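Local structure of protein HTP-2 (Caenorhabditis elegans, 4TZM) at residues A[94-99]-A[103-108]; A[199-204]-A[208-213]; A[54-59]-A[177-182]. The protein is a meiotic chromosome-axis protein whose HORMA domain binds a closure-motif peptide of HTP-3, a step in the hierarchical assembly of the axis. All blocks are in the same frame, centred on the assembly; numbering follows the deposited sequence.

All three contacts lie in one HORMA domain. Interactions 1 and 2 are neighbours, their centres about 7 Å apart, and they meet in the sheet: strand 105-113 of interaction 1 runs antiparallel to strand 193-201 of interaction 2. Interaction 3 joins helices 35-56 and 164-185 on the opposite side of the chain's centre, with its own centre about 22 Å from that of interaction 1 and about 27 Å from that of interaction 2. Along the chain, interaction 1 falls between the two halves of interaction 3, and interaction 2 follows both. The bound HTP-3 peptide extends the sheet beside strand 193-201 and also packs on Asn-58 and Ile-59, so it meets both sides of the domain.

Interaction 1 (A[94-99]-A[103-108]); sequences RAAGDA and GFLKEI
Leu-105, the first residue of its strand, reaches back against the end of the helix that precedes it, meeting Ala-96 and Ala-99. Its CB lies 4.0 Å from Ala-99 CB, so the leucine starts against the last turn of the helix. With CG anti to the backbone N (chi1 -177°), the chain then runs along the helix and forks. One branch, CD2, sits over the backbone of Ala-96, 3.4 Å from Ala-96 O and further from Ala-96 CB. The other branch turns to the neighbouring strand, where Leu-105 CD1 comes 3.9 Å from Leu-199 CB.

Between the two elements is a Schellman motif. The chain leaves the helix at Gly-103, whose positive phi (84°) is a backbone shape that suits glycine. Phe-104 N gives a nearly straight bond to Ala-99 O at 2.9 Å, arriving almost head-on to the carbonyl. The companion bond of the motif runs from Gly-103 N to Thr-100 O, and Gly-103 N also makes a weak one to Ala-99 O. After this reversal the strand runs back roughly antiparallel to the helix, their short axes 8.7 Å apart at the closest, before Lys-106 and Glu-107 form a classic beta bulge opposite Lys-200.

Further along, Ile-108 reaches the helix with a fully extended arm: CG1 is anti to the backbone N and chi2 is 173°, which sets CD1 3.6 Å from Ala-96 CB. Ala-96 is thus touched by both Leu-105 and Ile-108. Phe-104 takes little part beyond its CB, since its ring swings off to an edge-to-face stack with Phe-209, while Phe-129 of strand 123-133 packs against both Leu-105 and Ile-108.

Interaction 2 (A[199-204]-A[208-213]); sequences LKYTND and NFRIDG
Tyr-201 and Arg-210 mark the nearest approach of the two backbones, and with their CA atoms still 9.0 Å apart the end of the strand and the later loop are bridged by side chains rather than paired. Tyr-201 does most of the bridging. Its hydroxyl receives Ile-211 N at 3.0 Å in an almost straight bond (N-H...O 173°), the donor lying in the plane of the ring, so a side chain satisfies a loop amide. Arg-210 CG passes beside the same oxygen.

Beyond that bond, Ile-211 slides back along the tyrosine in the opposite direction, its CG1 3.6 Å from Tyr-201 CE2. The isoleucine tip then goes on to Leu-199, with CD1 3.7 Å from Leu-199 CD2. Leu-199 holds CG between its backbone N and carbonyl carbon (chi1 57°), which brings CD1 over one face of the Tyr-201 ring, near its rim. Phe-209 adds a looser apolar contact, CE2 to Tyr-201 CE2 at 4.1 Å.

Ile-211 also packs on Ala-95 and Ala-99 of helix 84-102. Leu-199 and Lys-200 pair in an antiparallel ladder with the bound peptide, and Phe-209 O accepts a hydrogen bond from a basic side chain of that other chain. Such strand addition is typical of closure-motif binding by HORMA domains.

Interaction 3 (A[54-59]-A[177-182]); sequences LRQRNI and SVQFLC
Cys-182 is the centre of the van der Waals contact, touched by the side chains of both Gln-56 and Arg-57. Its CB is 3.6 Å from Gln-56 CB, and its SG lies 3.5 Å from Arg-57 CG, with Arg-57 CD almost as near. With CG anti to the carbonyl carbon (chi1 -76°) and a bend at chi2 (-57°), Arg-57 lays CG and CD alongside the sulfur; a further bend at chi3 turns the guanidinium toward Glu-123 and Glu-187. Gln-56 bends at chi2 and crosses Gln-179, with CG 3.9 Å from Gln-179 CA; the two amide planes stand 52° apart.

The polar ends of Arg-57 and Gln-179 find partners in other parts of the chain. Arg-57 makes a salt bridge through NH2 to Glu-123 and a hydrogen bond through NH1 to Glu-187 O; Cys-182 O sits 4.0 Å from Arg-57 NH1, at the edge of the guanidinium. Gln-179 NE2 bonds to Ser-75 O.

Backbone bonds shape the first segment. Helix 35-56 closes in a Schellman motif at Asn-58, which takes positive phi: Ile-59 N bonds back to Leu-54 O at 2.9 Å and Asn-58 N to Arg-55 O.

The contact thus joins the C-terminal end of helix 35-56 to helix 164-185. Strand 75-79 adjoins both helices, touching Arg-55 and Gln-179, while strand 228-235 packs against Val-178 and Leu-181.

Interaction 1 (A[94-99]-A[103-108])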
ATOM      1  N   ARG A  94       8.780   0.533   5.193  1.00 49.68           N
ATOM      2  CA  ARG A  94       9.419   1.831   5.000  1.00 51.14           C
ATOM      3  C   ARG A  94      10.472   1.737   3.904  1.00 51.62           C
ATOM      4  O   ARG A  94      10.623   2.654   3.091  1.00 52.54           O
ATOM      5  CB  ARG A  94      10.051   2.327   6.301  1.00 56.99           C
ATOM      6  CG  ARG A  94      10.812   3.641   6.159  1.00 59.14           C
ATOM      7  CD  ARG A  94       9.866   4.806   5.891  1.00 57.41           C
ATOM      8  NE  ARG A  94      10.582   6.052   5.623  1.00 59.83           N
ATOM      9  CZ  ARG A  94      11.077   6.848   6.568  1.00 67.16           C
ATOM     10  NH1 ARG A  94      10.941   6.526   7.849  1.00 68.88           N
ATOM     11  NH2 ARG A  94      11.716   7.963   6.233  1.00 68.60           N
ATOM     12  N   ALA A  95      11.196   0.621   3.883  1.00 48.45           N
ATOM     13  CA  ALA A  95      12.209   0.390   2.859  1.00 50.86           C
ATOM     14  C   ALA A  95      11.582   0.348   1.472  1.00 51.73           C
ATOM     15  O   ALA A  95      12.111   0.934   0.532  1.00 48.70           O
ATOM     16  CB  ALA A  95      12.964  -0.904   3.135  1.00 51.53           C
ATOM     17  N   ALA A  96      10.462  -0.357   1.352  1.00 52.50           N
ATOM     18  CA  ALA A  96       9.766  -0.477   0.076  1.00 51.07           C
ATOM     19  C   ALA A  96       9.209   0.878  -0.347  1.00 49.43           C
ATOM     20  O   ALA A  96       9.293   1.260  -1.517  1.00 48.62           O
ATOM     21  CB  ALA A  96       8.658  -1.506   0.170  1.00 44.82           C
ATOM     22  N   GLY A  97       8.651   1.602   0.619  1.00 47.79           N
ATOM     23  CA  GLY A  97       8.188   2.957   0.393  1.00 46.90           C
ATOM     24  C   GLY A  97       9.284   3.914  -0.040  1.00 48.44           C
ATOM     25  O   GLY A  97       9.055   4.778  -0.887  1.00 48.94           O
ATOM     26  N   ASP A  98      10.478   3.774   0.531  1.00 48.20           N
ATOM     27  CA  ASP A  98      11.580   4.665   0.171  1.00 47.81           C
ATOM     28  C   ASP A  98      11.975   4.482  -1.287  1.00 47.07           C
ATOM     29  O   ASP A  98      12.500   5.397  -1.918  1.00 47.91           O
ATOM     30  CB  ASP A  98      12.795   4.437   1.075  1.00 52.14           C
ATOM     31  CG  ASP A  98      12.651   5.111   2.430  1.00 59.19           C
ATOM     32  OD1 ASP A  98      11.925   6.123   2.523  1.00 61.06           O
ATOM     33  OD2 ASP A  98      13.268   4.631   3.404  1.00 66.32           O
ATOM     34  N   ALA A  99      11.706   3.297  -1.822  1.00 49.02           N
ATOM     35  CA  ALA A  99      12.022   2.997  -3.211  1.00 49.92           C
ATOM     36  C   ALA A  99      11.102   3.718  -4.205  1.00 52.74           C
ATOM     37  O   ALA A  99      11.384   3.729  -5.402  1.00 52.05           O
ATOM     38  CB  ALA A  99      11.970   1.496  -3.443  1.00 46.22           C
ATOM     39  N   GLY A 103      11.948   5.815  -7.564  1.00 56.75           N
ATOM     40  CA  GLY A 103      11.094   5.396  -8.660  1.00 49.89           C
ATOM     41  C   GLY A 103      11.382   3.982  -9.129  1.00 51.18           C
ATOM     42  O   GLY A 103      11.238   3.674 -10.312  1.00 52.37           O
ATOM     43  N   PHE A 104      11.769   3.114  -8.198  1.00 52.29           N
ATOM     44  CA  PHE A 104      12.257   1.783  -8.551  1.00 54.44           C
ATOM     45  C   PHE A 104      11.285   0.662  -8.196  1.00 52.27           C
ATOM     46  O   PHE A 104      11.480  -0.483  -8.604  1.00 54.08           O
ATOM     47  CB  PHE A 104      13.603   1.518  -7.869  1.00 58.20           C
ATOM     48  CG  PHE A 104      14.720   2.395  -8.363  1.00 61.67           C
ATOM     49  CD1 PHE A 104      14.626   3.056  -9.581  1.00 62.83           C
ATOM     50  CD2 PHE A 104      15.873   2.552  -7.611  1.00 64.03           C
ATOM     51  CE1 PHE A 104      15.659   3.862 -10.035  1.00 64.41           C
ATOM     52  CE2 PHE A 104      16.910   3.356  -8.057  1.00 64.56           C
ATOM     53  CZ  PHE A 104      16.802   4.011  -9.270  1.00 64.23           C
ATOM     54  N   LEU A 105      10.243   0.989  -7.439  1.00 48.45           N
ATOM     55  CA  LEU A 105       9.289  -0.019  -6.983  1.00 47.38           C
ATOM     56  C   LEU A 105       8.080  -0.133  -7.910  1.00 44.90           C
ATOM     57  O   LEU A 105       7.346   0.835  -8.100  1.00 44.65           O
ATOM     58  CB  LEU A 105       8.817   0.296  -5.561  1.00 46.72           C
ATOM     59  CG  LEU A 105       7.879  -0.755  -4.970  1.00 46.43           C
ATOM     60  CD1 LEU A 105       8.636  -2.053  -4.728  1.00 49.94           C
ATOM     61  CD2 LEU A 105       7.233  -0.249  -3.691  1.00 45.11           C
ATOM     62  N   LYS A 106       7.874  -1.322  -8.473  1.00 45.81           N
ATOM     63  CA  LYS A 106       6.744  -1.580  -9.366  1.00 48.23           C
ATOM     64  C   LYS A 106       5.504  -2.044  -8.595  1.00 51.01           C
ATOM     65  O   LYS A 106       4.404  -1.514  -8.779  1.00 51.36           O
ATOM     66  CB  LYS A 106       7.132  -2.623 -10.422  1.00 53.22           C
ATOM     67  CG  LYS A 106       5.982  -3.124 -11.289  1.00 60.81           C
ATOM     68  CD  LYS A 106       5.457  -2.048 -12.230  1.00 63.40           C
ATOM     69  CE  LYS A 106       4.379  -2.601 -13.160  1.00 68.50           C
ATOM     70  NZ  LYS A 106       3.225  -3.191 -12.417  1.00 69.55           N
ATOM     71  N   GLU A 107       5.695  -3.027  -7.722  1.00 52.34           N
ATOM     72  CA  GLU A 107       4.606  -3.603  -6.946  1.00 51.50           C
ATOM     73  C   GLU A 107       5.110  -4.174  -5.629  1.00 52.14           C
ATOM     74  O   GLU A 107       6.125  -4.865  -5.603  1.00 54.82           O
ATOM     75  CB  GLU A 107       3.908  -4.710  -7.739  1.00 55.05           C
ATOM     76  CG  GLU A 107       2.906  -5.511  -6.916  1.00 58.24           C
ATOM     77  CD  GLU A 107       2.279  -6.663  -7.682  1.00 63.14           C
ATOM     78  OE1 GLU A 107       2.484  -6.757  -8.910  1.00 65.65           O
ATOM     79  OE2 GLU A 107       1.576  -7.478  -7.050  1.00 63.93           O
ATOM     80  N   ILE A 108       4.413  -3.888  -4.533  1.00 48.66           N
ATOM     81  CA  ILE A 108       4.663  -4.613  -3.293  1.00 48.15           C
ATOM     82  C   ILE A 108       3.405  -5.374  -2.884  1.00 51.86           C
ATOM     83  O   ILE A 108       2.304  -4.816  -2.852  1.00 50.84           O
ATOM     84  CB  ILE A 108       5.126  -3.687  -2.143  1.00 46.98           C
ATOM     85  CG1 ILE A 108       5.239  -4.492  -0.846  1.00 53.06           C
ATOM     86  CG2 ILE A 108       4.189  -2.502  -1.973  1.00 42.05           C
ATOM     87  CD1 ILE A 108       5.844  -3.733   0.309  1.00 54.29           C
TER

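Interaction 2 (A[199-204]-A[208-213])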
ATOM      1  N   LEU A 199       8.133  -8.202  -3.582  1.00 60.29           N
ATOM      2  CA  LEU A 199       8.056  -7.013  -4.417  1.00 57.74           C
ATOM      3  C   LEU A 199       8.691  -7.204  -5.790  1.00 59.63           C
ATOM      4  O   LEU A 199       9.426  -8.162  -6.028  1.00 60.26           O
ATOM      5  CB  LEU A 199       8.685  -5.815  -3.689  1.00 54.55           C
ATOM      6  CG  LEU A 199      10.134  -5.847  -3.200  1.00 54.26           C
ATOM      7  CD1 LEU A 199      11.111  -5.537  -4.319  1.00 53.95           C
ATOM      8  CD2 LEU A 199      10.319  -4.859  -2.062  1.00 52.29           C
ATOM      9  N   LYS A 200       8.387  -6.279  -6.691  1.00 58.59           N
ATOM     10  CA  LYS A 200       8.921  -6.311  -8.038  1.00 60.41           C
ATOM     11  C   LYS A 200       9.568  -4.973  -8.358  1.00 58.37           C
ATOM     12  O   LYS A 200       8.943  -3.924  -8.213  1.00 54.20           O
ATOM     13  CB  LYS A 200       7.818  -6.632  -9.047  1.00 63.18           C
ATOM     14  CG  LYS A 200       8.257  -6.637 -10.499  1.00 68.03           C
ATOM     15  CD  LYS A 200       7.076  -6.914 -11.418  1.00 72.62           C
ATOM     16  CE  LYS A 200       7.486  -6.906 -12.882  1.00 78.84           C
ATOM     17  NZ  LYS A 200       6.305  -7.077 -13.774  1.00 81.75           N
ATOM     18  N   TYR A 201      10.826  -5.014  -8.776  1.00 62.16           N
ATOM     19  CA  TYR A 201      11.547  -3.804  -9.144  1.00 60.55           C
ATOM     20  C   TYR A 201      11.114  -3.346 -10.533  1.00 59.89           C
ATOM     21  O   TYR A 201      10.629  -4.144 -11.336  1.00 60.99           O
ATOM     22  CB  TYR A 201      13.057  -4.043  -9.111  1.00 61.17           C
ATOM     23  CG  TYR A 201      13.629  -4.370  -7.745  1.00 61.29           C
ATOM     24  CD1 TYR A 201      13.673  -5.679  -7.281  1.00 63.63           C
ATOM     25  CD2 TYR A 201      14.147  -3.371  -6.929  1.00 61.53           C
ATOM     26  CE1 TYR A 201      14.207  -5.984  -6.039  1.00 64.58           C
ATOM     27  CE2 TYR A 201      14.683  -3.666  -5.684  1.00 63.17           C
ATOM     28  CZ  TYR A 201      14.710  -4.973  -5.244  1.00 65.95           C
ATOM     29  OH  TYR A 201      15.243  -5.265  -4.007  1.00 68.15           O
ATOM     30  N   THR A 202      11.279  -2.058 -10.810  1.00 60.73           N
ATOM     31  CA  THR A 202      11.024  -1.529 -12.145  1.00 63.98           C
ATOM     32  C   THR A 202      12.213  -1.818 -13.059  1.00 72.32           C
ATOM     33  O   THR A 202      13.271  -2.248 -12.593  1.00 72.19           O
ATOM     34  CB  THR A 202      10.758  -0.014 -12.115  1.00 58.19           C
ATOM     35  OG1 THR A 202      11.888   0.663 -11.552  1.00 54.20           O
ATOM     36  CG2 THR A 202       9.521   0.297 -11.284  1.00 55.11           C
ATOM     37  N   ASN A 203      12.038  -1.585 -14.356  1.00 81.11           N
ATOM     38  CA  ASN A 203      13.111  -1.797 -15.326  1.00 89.44           C
ATOM     39  C   ASN A 203      14.238  -0.785 -15.149  1.00 93.16           C
ATOM     40  O   ASN A 203      15.395  -1.066 -15.464  1.00 93.62           O
ATOM     41  CB  ASN A 203      12.570  -1.720 -16.757  1.00 92.68           C
ATOM     42  CG  ASN A 203      11.385  -2.638 -16.989  1.00 96.90           C
ATOM     43  OD1 ASN A 203      11.181  -3.610 -16.259  1.00 98.75           O
ATOM     44  ND2 ASN A 203      10.595  -2.335 -18.013  1.00 98.97           N
ATOM     45  N   ASP A 204      13.888   0.394 -14.641  1.00 96.13           N
ATOM     46  CA  ASP A 204      14.850   1.473 -14.435  1.00 97.49           C
ATOM     47  C   ASP A 204      15.815   1.159 -13.295  1.00 94.22           C
ATOM     48  O   ASP A 204      16.925   1.687 -13.247  1.00 95.43           O
ATOM     49  CB  ASP A 204      14.126   2.792 -14.142  1.00 99.66           C
ATOM     50  CG  ASP A 204      12.724   2.837 -14.721  1.00101.92           C
ATOM     51  OD1 ASP A 204      12.400   1.989 -15.579  1.00104.45           O
ATOM     52  OD2 ASP A 204      11.944   3.725 -14.316  1.00100.60           O
ATOM     53  N   ASN A 208      22.637  -3.017  -8.726  1.00 98.06           N
ATOM     54  CA  ASN A 208      23.268  -2.872  -7.416  1.00 98.88           C
ATOM     55  C   ASN A 208      22.319  -2.286  -6.368  1.00 91.52           C
ATOM     56  O   ASN A 208      22.579  -2.375  -5.166  1.00 92.77           O
ATOM     57  CB  ASN A 208      24.530  -2.009  -7.516  1.00104.06           C
ATOM     58  CG  ASN A 208      24.227  -0.566  -7.866  1.00105.64           C
ATOM     59  OD1 ASN A 208      23.372  -0.286  -8.703  1.00106.72           O
ATOM     60  ND2 ASN A 208      24.927   0.361  -7.219  1.00105.97           N
ATOM     61  N   PHE A 209      21.218  -1.695  -6.822  1.00 84.09           N
ATOM     62  CA  PHE A 209      20.210  -1.173  -5.906  1.00 76.66           C
ATOM     63  C   PHE A 209      19.340  -2.304  -5.376  1.00 72.96           C
ATOM     64  O   PHE A 209      18.712  -3.027  -6.146  1.00 69.69           O
ATOM     65  CB  PHE A 209      19.335  -0.118  -6.589  1.00 73.34           C
ATOM     66  CG  PHE A 209      18.192   0.362  -5.734  1.00 70.17           C
ATOM     67  CD1 PHE A 209      18.384   1.370  -4.804  1.00 69.10           C
ATOM     68  CD2 PHE A 209      16.928  -0.204  -5.853  1.00 64.26           C
ATOM     69  CE1 PHE A 209      17.336   1.812  -4.008  1.00 64.16           C
ATOM     70  CE2 PHE A 209      15.876   0.231  -5.060  1.00 59.76           C
ATOM     71  CZ  PHE A 209      16.081   1.241  -4.137  1.00 60.11           C
ATOM     72  N   ARG A 210      19.301  -2.453  -4.057  1.00 73.24           N
ATOM     73  CA  ARG A 210      18.463  -3.470  -3.441  1.00 71.89           C
ATOM     74  C   ARG A 210      17.716  -2.881  -2.258  1.00 63.87           C
ATOM     75  O   ARG A 210      18.277  -2.113  -1.475  1.00 64.27           O
ATOM     76  CB  ARG A 210      19.298  -4.672  -2.998  1.00 81.13           C
ATOM     77  CG  ARG A 210      18.474  -5.819  -2.433  1.00 86.00           C
ATOM     78  CD  ARG A 210      19.357  -6.952  -1.939  1.00 94.56           C
ATOM     79  NE  ARG A 210      20.231  -6.532  -0.846  1.00 98.78           N
ATOM     80  CZ  ARG A 210      19.886  -6.560   0.438  1.00100.02           C
ATOM     81  NH1 ARG A 210      18.680  -6.982   0.795  1.00 98.08           N
ATOM     82  NH2 ARG A 210      20.746  -6.161   1.366  1.00101.69           N
ATOM     83  N   ILE A 211      16.444  -3.231  -2.134  1.00 56.20           N
ATOM     84  CA  ILE A 211      15.650  -2.726  -1.033  1.00 55.51           C
ATOM     85  C   ILE A 211      15.999  -3.493   0.242  1.00 61.92           C
ATOM     86  O   ILE A 211      16.055  -4.727   0.248  1.00 62.64           O
ATOM     87  CB  ILE A 211      14.150  -2.810  -1.358  1.00 53.59           C
ATOM     88  CG1 ILE A 211      13.859  -1.941  -2.590  1.00 50.15           C
ATOM     89  CG2 ILE A 211      13.313  -2.357  -0.173  1.00 50.26           C
ATOM     90  CD1 ILE A 211      12.477  -2.105  -3.161  1.00 49.73           C
ATOM     91  N   ASP A 212      16.276  -2.747   1.309  1.00 63.11           N
ATOM     92  CA  ASP A 212      16.710  -3.340   2.566  1.00 67.55           C
ATOM     93  C   ASP A 212      15.623  -4.236   3.146  1.00 67.13           C
ATOM     94  O   ASP A 212      14.483  -3.810   3.330  1.00 63.96           O
ATOM     95  CB  ASP A 212      17.092  -2.252   3.574  1.00 74.68           C
ATOM     96  CG  ASP A 212      17.982  -2.778   4.696  1.00 88.71           C
ATOM     97  OD1 ASP A 212      18.730  -3.753   4.460  1.00 93.32           O
ATOM     98  OD2 ASP A 212      17.945  -2.215   5.811  1.00 93.41           O
ATOM     99  N   GLY A 213      15.982  -5.484   3.426  1.00 67.79           N
ATOM    100  CA  GLY A 213      15.054  -6.429   4.015  1.00 68.11           C
ATOM    101  C   GLY A 213      14.533  -7.426   3.002  1.00 69.53           C
ATOM    102  O   GLY A 213      13.929  -8.434   3.363  1.00 72.57           O
TER

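Interaction 3 (A[54-59]-A[177-182])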
ATOM      1  N   LEU A  54      -2.931  -6.622   7.605  1.00 56.48           N
ATOM      2  CA  LEU A  54      -2.366  -7.563   8.570  1.00 56.86           C
ATOM      3  C   LEU A  54      -3.276  -7.743   9.784  1.00 54.48           C
ATOM      4  O   LEU A  54      -3.509  -8.866  10.229  1.00 49.80           O
ATOM      5  CB  LEU A  54      -0.976  -7.103   9.024  1.00 58.00           C
ATOM      6  CG  LEU A  54       0.188  -7.232   8.037  1.00 57.93           C
ATOM      7  CD1 LEU A  54       1.432  -6.565   8.601  1.00 60.00           C
ATOM      8  CD2 LEU A  54       0.469  -8.689   7.709  1.00 58.51           C
ATOM      9  N   ARG A  55      -3.802  -6.643  10.312  1.00 57.24           N
ATOM     10  CA  ARG A  55      -4.654  -6.715  11.495  1.00 61.15           C
ATOM     11  C   ARG A  55      -6.029  -7.295  11.166  1.00 61.17           C
ATOM     12  O   ARG A  55      -6.468  -8.257  11.794  1.00 59.31           O
ATOM     13  CB  ARG A  55      -4.807  -5.331  12.132  1.00 62.68           C
ATOM     14  CG  ARG A  55      -5.846  -5.270  13.246  1.00 64.66           C
ATOM     15  CD  ARG A  55      -5.426  -6.069  14.472  1.00 72.90           C
ATOM     16  NE  ARG A  55      -6.580  -6.709  15.095  1.00 84.30           N
ATOM     17  CZ  ARG A  55      -6.788  -8.022  15.109  1.00 86.50           C
ATOM     18  NH1 ARG A  55      -5.903  -8.843  14.557  1.00 82.85           N
ATOM     19  NH2 ARG A  55      -7.875  -8.516  15.687  1.00 92.14           N
ATOM     20  N   GLN A  56      -6.692  -6.712  10.172  1.00 63.44           N
ATOM     21  CA  GLN A  56      -8.067  -7.078   9.830  1.00 67.66           C
ATOM     22  C   GLN A  56      -8.202  -8.537   9.381  1.00 67.06           C
ATOM     23  O   GLN A  56      -9.233  -9.167   9.609  1.00 72.32           O
ATOM     24  CB  GLN A  56      -8.602  -6.138   8.743  1.00 72.44           C
ATOM     25  CG  GLN A  56      -9.974  -5.538   9.040  1.00 80.82           C
ATOM     26  CD  GLN A  56      -9.995  -4.698  10.304  1.00 85.03           C
ATOM     27  OE1 GLN A  56      -9.108  -3.875  10.536  1.00 86.56           O
ATOM     28  NE2 GLN A  56     -11.012  -4.904  11.131  1.00 87.35           N
ATOM     29  N   ARG A  57      -7.161  -9.073   8.752  1.00 66.12           N
ATOM     30  CA  ARG A  57      -7.163 -10.476   8.343  1.00 66.72           C
ATOM     31  C   ARG A  57      -6.651 -11.373   9.467  1.00 69.23           C
ATOM     32  O   ARG A  57      -6.522 -12.589   9.294  1.00 71.27           O
ATOM     33  CB  ARG A  57      -6.322 -10.676   7.077  1.00 65.03           C
ATOM     34  CG  ARG A  57      -7.008 -10.201   5.806  1.00 63.76           C
ATOM     35  CD  ARG A  57      -8.345 -10.900   5.612  1.00 64.56           C
ATOM     36  NE  ARG A  57      -8.210 -12.211   4.987  1.00 64.72           N
ATOM     37  CZ  ARG A  57      -9.089 -13.199   5.128  1.00 67.82           C
ATOM     38  NH1 ARG A  57     -10.164 -13.030   5.886  1.00 66.52           N
ATOM     39  NH2 ARG A  57      -8.890 -14.360   4.518  1.00 72.18           N
ATOM     40  N   ASN A  58      -6.364 -10.762  10.613  1.00 68.03           N
ATOM     41  CA  ASN A  58      -5.939 -11.483  11.810  1.00 74.77           C
ATOM     42  C   ASN A  58      -4.640 -12.260  11.579  1.00 70.89           C
ATOM     43  O   ASN A  58      -4.421 -13.321  12.157  1.00 64.99           O
ATOM     44  CB  ASN A  58      -7.057 -12.418  12.296  1.00 81.51           C
ATOM     45  CG  ASN A  58      -6.870 -12.858  13.742  1.00 91.88           C
ATOM     46  OD1 ASN A  58      -6.409 -13.969  14.012  1.00 94.10           O
ATOM     47  ND2 ASN A  58      -7.228 -11.986  14.677  1.00 97.05           N
ATOM     48  N   ILE A  59      -3.784 -11.714  10.720  1.00 69.62           N
ATOM     49  CA  ILE A  59      -2.485 -12.307  10.442  1.00 66.75           C
ATOM     50  C   ILE A  59      -1.557 -12.038  11.620  1.00 66.18           C
ATOM     51  O   ILE A  59      -0.747 -12.885  11.998  1.00 61.97           O
ATOM     52  CB  ILE A  59      -1.886 -11.751   9.137  1.00 61.82           C
ATOM     53  CG1 ILE A  59      -2.812 -12.072   7.961  1.00 64.18           C
ATOM     54  CG2 ILE A  59      -0.497 -12.312   8.887  1.00 61.81           C
ATOM     55  CD1 ILE A  59      -2.283 -11.610   6.610  1.00 62.59           C
ATOM     56  N   SER A 177     -12.820   0.164   2.579  1.00 54.53           N
ATOM     57  CA  SER A 177     -13.004  -1.026   1.754  1.00 53.96           C
ATOM     58  C   SER A 177     -12.213  -2.213   2.302  1.00 54.03           C
ATOM     59  O   SER A 177     -12.700  -3.339   2.296  1.00 56.63           O
ATOM     60  CB  SER A 177     -12.604  -0.744   0.303  1.00 57.76           C
ATOM     61  OG  SER A 177     -13.559   0.093  -0.333  1.00 66.21           O
ATOM     62  N   VAL A 178     -10.998  -1.958   2.781  1.00 49.56           N
ATOM     63  CA  VAL A 178     -10.192  -3.010   3.390  1.00 48.15           C
ATOM     64  C   VAL A 178     -10.892  -3.580   4.620  1.00 49.25           C
ATOM     65  O   VAL A 178     -11.091  -4.793   4.722  1.00 50.42           O
ATOM     66  CB  VAL A 178      -8.785  -2.501   3.780  1.00 44.01           C
ATOM     67  CG1 VAL A 178      -8.117  -3.463   4.751  1.00 42.90           C
ATOM     68  CG2 VAL A 178      -7.931  -2.321   2.542  1.00 42.62           C
ATOM     69  N   GLN A 179     -11.279  -2.704   5.543  1.00 48.90           N
ATOM     70  CA  GLN A 179     -11.983  -3.137   6.746  1.00 51.95           C
ATOM     71  C   GLN A 179     -13.280  -3.861   6.411  1.00 57.03           C
ATOM     72  O   GLN A 179     -13.642  -4.824   7.078  1.00 62.99           O
ATOM     73  CB  GLN A 179     -12.274  -1.944   7.654  1.00 55.06           C
ATOM     74  CG  GLN A 179     -11.021  -1.304   8.223  1.00 59.95           C
ATOM     75  CD  GLN A 179     -11.315  -0.055   9.020  1.00 63.53           C
ATOM     76  OE1 GLN A 179     -12.430   0.465   8.989  1.00 62.87           O
ATOM     77  NE2 GLN A 179     -10.313   0.436   9.744  1.00 63.34           N
ATOM     78  N   PHE A 180     -13.975  -3.410   5.372  1.00 56.44           N
ATOM     79  CA  PHE A 180     -15.220  -4.058   4.979  1.00 57.92           C
ATOM     80  C   PHE A 180     -14.956  -5.408   4.309  1.00 58.94           C
ATOM     81  O   PHE A 180     -15.622  -6.398   4.614  1.00 62.74           O
ATOM     82  CB  PHE A 180     -16.034  -3.158   4.051  1.00 54.88           C
ATOM     83  CG  PHE A 180     -17.201  -3.853   3.416  1.00 58.02           C
ATOM     84  CD1 PHE A 180     -18.346  -4.125   4.146  1.00 57.99           C
ATOM     85  CD2 PHE A 180     -17.149  -4.243   2.089  1.00 56.60           C
ATOM     86  CE1 PHE A 180     -19.417  -4.772   3.562  1.00 57.41           C
ATOM     87  CE2 PHE A 180     -18.218  -4.890   1.500  1.00 56.72           C
ATOM     88  CZ  PHE A 180     -19.352  -5.156   2.237  1.00 57.53           C
ATOM     89  N   LEU A 181     -13.984  -5.438   3.398  1.00 54.85           N
ATOM     90  CA  LEU A 181     -13.593  -6.662   2.698  1.00 57.48           C
ATOM     91  C   LEU A 181     -13.161  -7.772   3.656  1.00 62.53           C
ATOM     92  O   LEU A 181     -13.618  -8.914   3.554  1.00 63.67           O
ATOM     93  CB  LEU A 181     -12.454  -6.371   1.717  1.00 52.06           C
ATOM     94  CG  LEU A 181     -11.772  -7.549   1.018  1.00 50.40           C
ATOM     95  CD1 LEU A 181     -12.763  -8.293   0.141  1.00 52.78           C
ATOM     96  CD2 LEU A 181     -10.578  -7.074   0.200  1.00 44.60           C
ATOM     97  N   CYS A 182     -12.276  -7.435   4.587  1.00 61.90           N
ATOM     98  CA  CYS A 182     -11.686  -8.442   5.464  1.00 66.11           C
ATOM     99  C   CYS A 182     -12.661  -8.941   6.525  1.00 71.91           C
ATOM    100  O   CYS A 182     -12.555 -10.078   6.982  1.00 78.28           O
ATOM    101  CB  CYS A 182     -10.425  -7.886   6.128  1.00 57.92           C
ATOM    102  SG  CYS A 182      -9.105  -7.479   4.970  1.00 63.86           S
TER